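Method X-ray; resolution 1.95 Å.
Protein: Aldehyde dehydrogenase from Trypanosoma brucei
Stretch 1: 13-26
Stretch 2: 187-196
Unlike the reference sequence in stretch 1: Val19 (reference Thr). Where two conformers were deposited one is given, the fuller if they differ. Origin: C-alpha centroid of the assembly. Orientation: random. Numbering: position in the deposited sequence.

Stretch 1, residues 13-26: SLENIPVIVSKCRE
Stretch 2 (187-196) TAVLKERFDH

Contact between a helix that starts near Asn16 and runs on past Glu26 and the last turn of a second helix, from Thr187, with the extended segment that follows it. The two helix axes approach to 9.4 Å, their N-to-C directions 42° apart (signed crossing angle -42°), and 460 Å² is buried in total. Register is set by CA pairs: Leu14 to Ala188 6.7 Å, Ile17 to Val189 6.2 Å, Pro18 to Glu192 6.8 Å. Ser13 (phi/psi -65/146, chi1 p) caps the first helix, its OG accepting from Asn16 N at 3.3 Å; regular i to i+4 bonding then runs from Ile20 N to Asn16 O (2.9 Å) through Glu26 N to Ser22 O (2.9 Å). Pro18 lacks an amide hydrogen and sits in the first turn, where none is needed from it.

Ile17, Val21 and Arg25, four residues apart, supply most of the first helix's covered area. Ile17 (m, t) points toward the partner and divides its branches between neighbouring residues: CD1 lies 3.6 Å from Ala188 CB, CG2 3.6 Å from Val189 CA. Ala188, also directed toward the first helix, has only a methyl to offer, and Leu14 (m, t), whose CA-to-CB bond points sideways, brings CD2 to 3.7 Å from that same CB. Val21 (t) sets CG2 among Glu192 CG (3.8 Å), Phe194 CZ (3.7 Å) and Val189 CG2 (4.2 Å; Val189 is p). The Phe194 CA-to-CB bond points away, yet chi1 m and chi2 -82° bring the ring's end back to Val21.

From Glu192 the backbone is extended: psi is 153° at Glu192, 119° at Arg193 and 163° at Phe194, then -13° at Asp195. Glu192 folds compactly (m, m, chi3 -40°), so its CG packs on Val21 while its carboxylate reaches Pro18: Glu192 OE2 lies 3.5 Å from Pro18 CG. Water 1 donates to Glu192 OE1 (2.6 Å) and Pro18 O (2.8 Å), joining the stretches.

Arg25 starts sideways (t), but chi2 and chi3, both p, curl it so that its guanidinium meets the extended segment edge-on. NH1 donates to Asp195 OD2 at 2.7 Å in a salt bridge, and NH2 donates to that same oxygen at 2.9 Å and to Arg193 O at 3.0 Å. Asp195 (m, chi2 -79°) thus takes both bonds on one oxygen. Water 2 accepts from Arg25 NE (3.0 Å) and donates to Arg193 O (2.8 Å), adding a second link to that carbonyl. Arg193 itself is extended (t, t, t), its guanidinium nitrogens NH1 and NH2 bonded elsewhere in the structure.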

# COMPACT_ATOMS: atom_id res chain seq x y z
N SER A 13 2.85 -22.29 -22.29
CA SER A 13 1.90 -23.35 -21.99
C SER A 13 1.45 -23.22 -20.53
O SER A 13 2.24 -22.84 -19.66
CB SER A 13 2.49 -24.74 -22.23
OG SER A 13 3.41 -25.09 -21.22
N LEU A 14 0.19 -23.55 -20.28
CA LEU A 14 -0.38 -23.44 -18.94
C LEU A 14 0.35 -24.32 -17.91
O LEU A 14 0.48 -23.93 -16.75
CB LEU A 14 -1.89 -23.76 -18.95
CG LEU A 14 -2.77 -22.85 -19.82
CD1 LEU A 14 -4.22 -23.30 -19.75
CD2 LEU A 14 -2.63 -21.40 -19.40
N GLU A 15 0.83 -25.48 -18.35
CA GLU A 15 1.59 -26.40 -17.50
C GLU A 15 2.95 -25.82 -17.08
O GLU A 15 3.42 -26.12 -15.98
CB GLU A 15 1.79 -27.74 -18.22
CG GLU A 15 2.78 -28.68 -17.56
CD GLU A 15 2.91 -30.01 -18.30
OE1 GLU A 15 4.02 -30.57 -18.33
OE2 GLU A 15 1.89 -30.48 -18.84
N ASN A 16 3.57 -25.01 -17.94
CA ASN A 16 4.86 -24.37 -17.64
C ASN A 16 4.77 -23.15 -16.71
O ASN A 16 5.79 -22.75 -16.15
CB ASN A 16 5.60 -23.97 -18.93
CG ASN A 16 6.22 -25.16 -19.65
OD1 ASN A 16 6.43 -26.23 -19.07
ND2 ASN A 16 6.53 -24.98 -20.93
N ILE A 17 3.59 -22.56 -16.57
CA ILE A 17 3.43 -21.36 -15.73
C ILE A 17 3.80 -21.62 -14.25
O ILE A 17 4.59 -20.86 -13.70
CB ILE A 17 2.03 -20.69 -15.93
CG1 ILE A 17 1.99 -20.03 -17.31
CG2 ILE A 17 1.73 -19.67 -14.83
CD1 ILE A 17 0.60 -19.66 -17.80
N PRO A 18 3.25 -22.68 -13.62
CA PRO A 18 3.69 -23.04 -12.26
C PRO A 18 5.20 -23.31 -12.13
O PRO A 18 5.78 -22.97 -11.10
CB PRO A 18 2.91 -24.33 -11.96
CG PRO A 18 1.72 -24.28 -12.84
CD PRO A 18 2.07 -23.47 -14.05
N VAL A 19 5.80 -23.90 -13.16
CA VAL A 19 7.23 -24.23 -13.15
C VAL A 19 8.07 -22.95 -13.16
O VAL A 19 9.03 -22.83 -12.39
CB VAL A 19 7.64 -25.14 -14.35
CG1 VAL A 19 9.14 -25.43 -14.33
CG2 VAL A 19 6.84 -26.43 -14.33
N ILE A 20 7.70 -22.01 -14.03
CA ILE A 20 8.37 -20.71 -14.14
C ILE A 20 8.33 -19.97 -12.80
O ILE A 20 9.37 -19.50 -12.32
CB ILE A 20 7.75 -19.86 -15.28
CG1 ILE A 20 8.13 -20.45 -16.64
CG2 ILE A 20 8.20 -18.40 -15.22
CD1 ILE A 20 7.27 -19.98 -17.80
N VAL A 21 7.15 -19.87 -12.20
CA VAL A 21 7.00 -19.18 -10.90
C VAL A 21 7.78 -19.90 -9.80
O VAL A 21 8.46 -19.26 -9.01
CB VAL A 21 5.52 -18.98 -10.49
CG1 VAL A 21 5.42 -18.30 -9.12
CG2 VAL A 21 4.78 -18.15 -11.54
N SER A 22 7.68 -21.23 -9.77
CA SER A 22 8.37 -22.06 -8.78
C SER A 22 9.89 -21.91 -8.82
O SER A 22 10.55 -21.86 -7.78
CB SER A 22 8.00 -23.54 -8.97
OG SER A 22 8.72 -24.35 -8.06
N LYS A 23 10.45 -21.83 -10.04
CA LYS A 23 11.89 -21.62 -10.22
C LYS A 23 12.33 -20.25 -9.68
O LYS A 23 13.37 -20.15 -9.03
CB LYS A 23 12.28 -21.75 -11.70
CG LYS A 23 12.42 -23.18 -12.18
CD LYS A 23 12.78 -23.23 -13.66
CE LYS A 23 12.76 -24.67 -14.18
NZ LYS A 23 12.72 -24.74 -15.66
N CYS A 24 11.52 -19.22 -9.93
CA CYS A 24 11.78 -17.88 -9.38
C CYS A 24 11.67 -17.84 -7.85
O CYS A 24 12.47 -17.18 -7.19
CB CYS A 24 10.84 -16.85 -10.02
SG CYS A 24 11.12 -16.60 -11.79
N ARG A 25 10.68 -18.56 -7.31
CA ARG A 25 10.49 -18.71 -5.86
C ARG A 25 11.70 -19.38 -5.21
O ARG A 25 12.25 -18.87 -4.23
CB ARG A 25 9.21 -19.53 -5.61
CG ARG A 25 8.91 -19.90 -4.16
CD ARG A 25 8.64 -18.70 -3.29
NE ARG A 25 7.50 -17.91 -3.75
CZ ARG A 25 7.15 -16.73 -3.23
NH1 ARG A 25 7.83 -16.20 -2.22
NH2 ARG A 25 6.10 -16.09 -3.73
N GLU A 26 12.11 -20.52 -5.77
CA GLU A 26 13.29 -21.25 -5.28
C GLU A 26 14.56 -20.41 -5.37
O GLU A 26 15.38 -20.42 -4.45
CB GLU A 26 13.45 -22.56 -6.07
CG GLU A 26 14.69 -23.36 -5.72
CD GLU A 26 14.60 -24.05 -4.37
OE1 GLU A 26 13.53 -23.97 -3.72
OE2 GLU A 26 15.60 -24.69 -3.97
N THR A 187 -4.65 -15.10 -16.53
CA THR A 187 -5.48 -15.75 -15.52
C THR A 187 -4.69 -16.84 -14.79
O THR A 187 -4.74 -16.92 -13.57
CB THR A 187 -6.77 -16.34 -16.13
OG1 THR A 187 -7.52 -15.28 -16.73
CG2 THR A 187 -7.63 -17.04 -15.09
N ALA A 188 -3.95 -17.65 -15.55
CA ALA A 188 -3.16 -18.75 -14.99
C ALA A 188 -2.01 -18.27 -14.09
O ALA A 188 -1.80 -18.82 -13.01
CB ALA A 188 -2.62 -19.64 -16.10
N VAL A 189 -1.25 -17.27 -14.53
CA VAL A 189 -0.14 -16.76 -13.71
C VAL A 189 -0.66 -16.08 -12.44
O VAL A 189 -0.03 -16.17 -11.39
CB VAL A 189 0.84 -15.86 -14.51
CG1 VAL A 189 0.25 -14.49 -14.82
CG2 VAL A 189 2.16 -15.70 -13.76
N LEU A 190 -1.83 -15.43 -12.52
CA LEU A 190 -2.48 -14.83 -11.35
C LEU A 190 -2.96 -15.81 -10.26
O LEU A 190 -3.21 -15.39 -9.13
CB LEU A 190 -3.62 -13.90 -11.79
CG LEU A 190 -3.18 -12.55 -12.37
CD1 LEU A 190 -4.34 -11.82 -13.02
CD2 LEU A 190 -2.52 -11.65 -11.32
N LYS A 191 -3.10 -17.09 -10.60
CA LYS A 191 -3.36 -18.14 -9.60
C LYS A 191 -2.13 -18.47 -8.76
O LYS A 191 -2.26 -18.96 -7.64
CB LYS A 191 -3.87 -19.41 -10.27
CG LYS A 191 -5.22 -19.23 -10.94
CD LYS A 191 -6.02 -20.53 -10.96
CE LYS A 191 -5.24 -21.65 -11.63
NZ LYS A 191 -4.32 -22.34 -10.69
N GLU A 192 -0.93 -18.22 -9.30
CA GLU A 192 0.33 -18.48 -8.58
C GLU A 192 0.56 -17.42 -7.50
O GLU A 192 0.08 -16.28 -7.63
CB GLU A 192 1.51 -18.52 -9.55
CG GLU A 192 1.41 -19.57 -10.65
CD GLU A 192 1.31 -20.98 -10.13
OE1 GLU A 192 2.00 -21.32 -9.14
OE2 GLU A 192 0.53 -21.76 -10.70
N ARG A 193 1.30 -17.80 -6.46
CA ARG A 193 1.52 -16.93 -5.31
C ARG A 193 2.72 -16.00 -5.52
O ARG A 193 3.85 -16.47 -5.70
CB ARG A 193 1.73 -17.75 -4.04
CG ARG A 193 1.90 -16.89 -2.81
CD ARG A 193 1.85 -17.68 -1.52
NE ARG A 193 2.04 -16.81 -0.37
CZ ARG A 193 2.06 -17.21 0.90
NH1 ARG A 193 1.88 -18.49 1.20
NH2 ARG A 193 2.25 -16.33 1.87
N PHE A 194 2.46 -14.70 -5.48
CA PHE A 194 3.50 -13.67 -5.51
C PHE A 194 3.45 -12.87 -4.22
O PHE A 194 2.45 -12.90 -3.49
CB PHE A 194 3.31 -12.75 -6.70
CG PHE A 194 3.50 -13.44 -8.02
CD1 PHE A 194 4.77 -13.62 -8.54
CD2 PHE A 194 2.40 -13.92 -8.73
CE1 PHE A 194 4.95 -14.27 -9.76
CE2 PHE A 194 2.58 -14.56 -9.95
CZ PHE A 194 3.85 -14.74 -10.46
N ASP A 195 4.54 -12.16 -3.94
CA ASP A 195 4.64 -11.31 -2.76
C ASP A 195 4.31 -9.85 -3.05
O ASP A 195 4.12 -9.06 -2.12
CB ASP A 195 6.02 -11.47 -2.13
CG ASP A 195 6.29 -12.91 -1.75
OD1 ASP A 195 5.78 -13.34 -0.70
OD2 ASP A 195 6.97 -13.61 -2.54
N HIS A 196 4.24 -9.50 -4.33
CA HIS A 196 3.74 -8.22 -4.80
C HIS A 196 3.36 -8.35 -6.27
O HIS A 196 4.00 -9.10 -7.02
CB HIS A 196 4.81 -7.13 -4.65
CG HIS A 196 4.25 -5.74 -4.65
ND1 HIS A 196 4.06 -5.03 -3.49
CD2 HIS A 196 3.83 -4.94 -5.66
CE1 HIS A 196 3.55 -3.84 -3.78
NE2 HIS A 196 3.39 -3.76 -5.09
O HOH W 1 4.40 -22.36 -8.77
O HOH W 2 5.23 -18.85 -5.39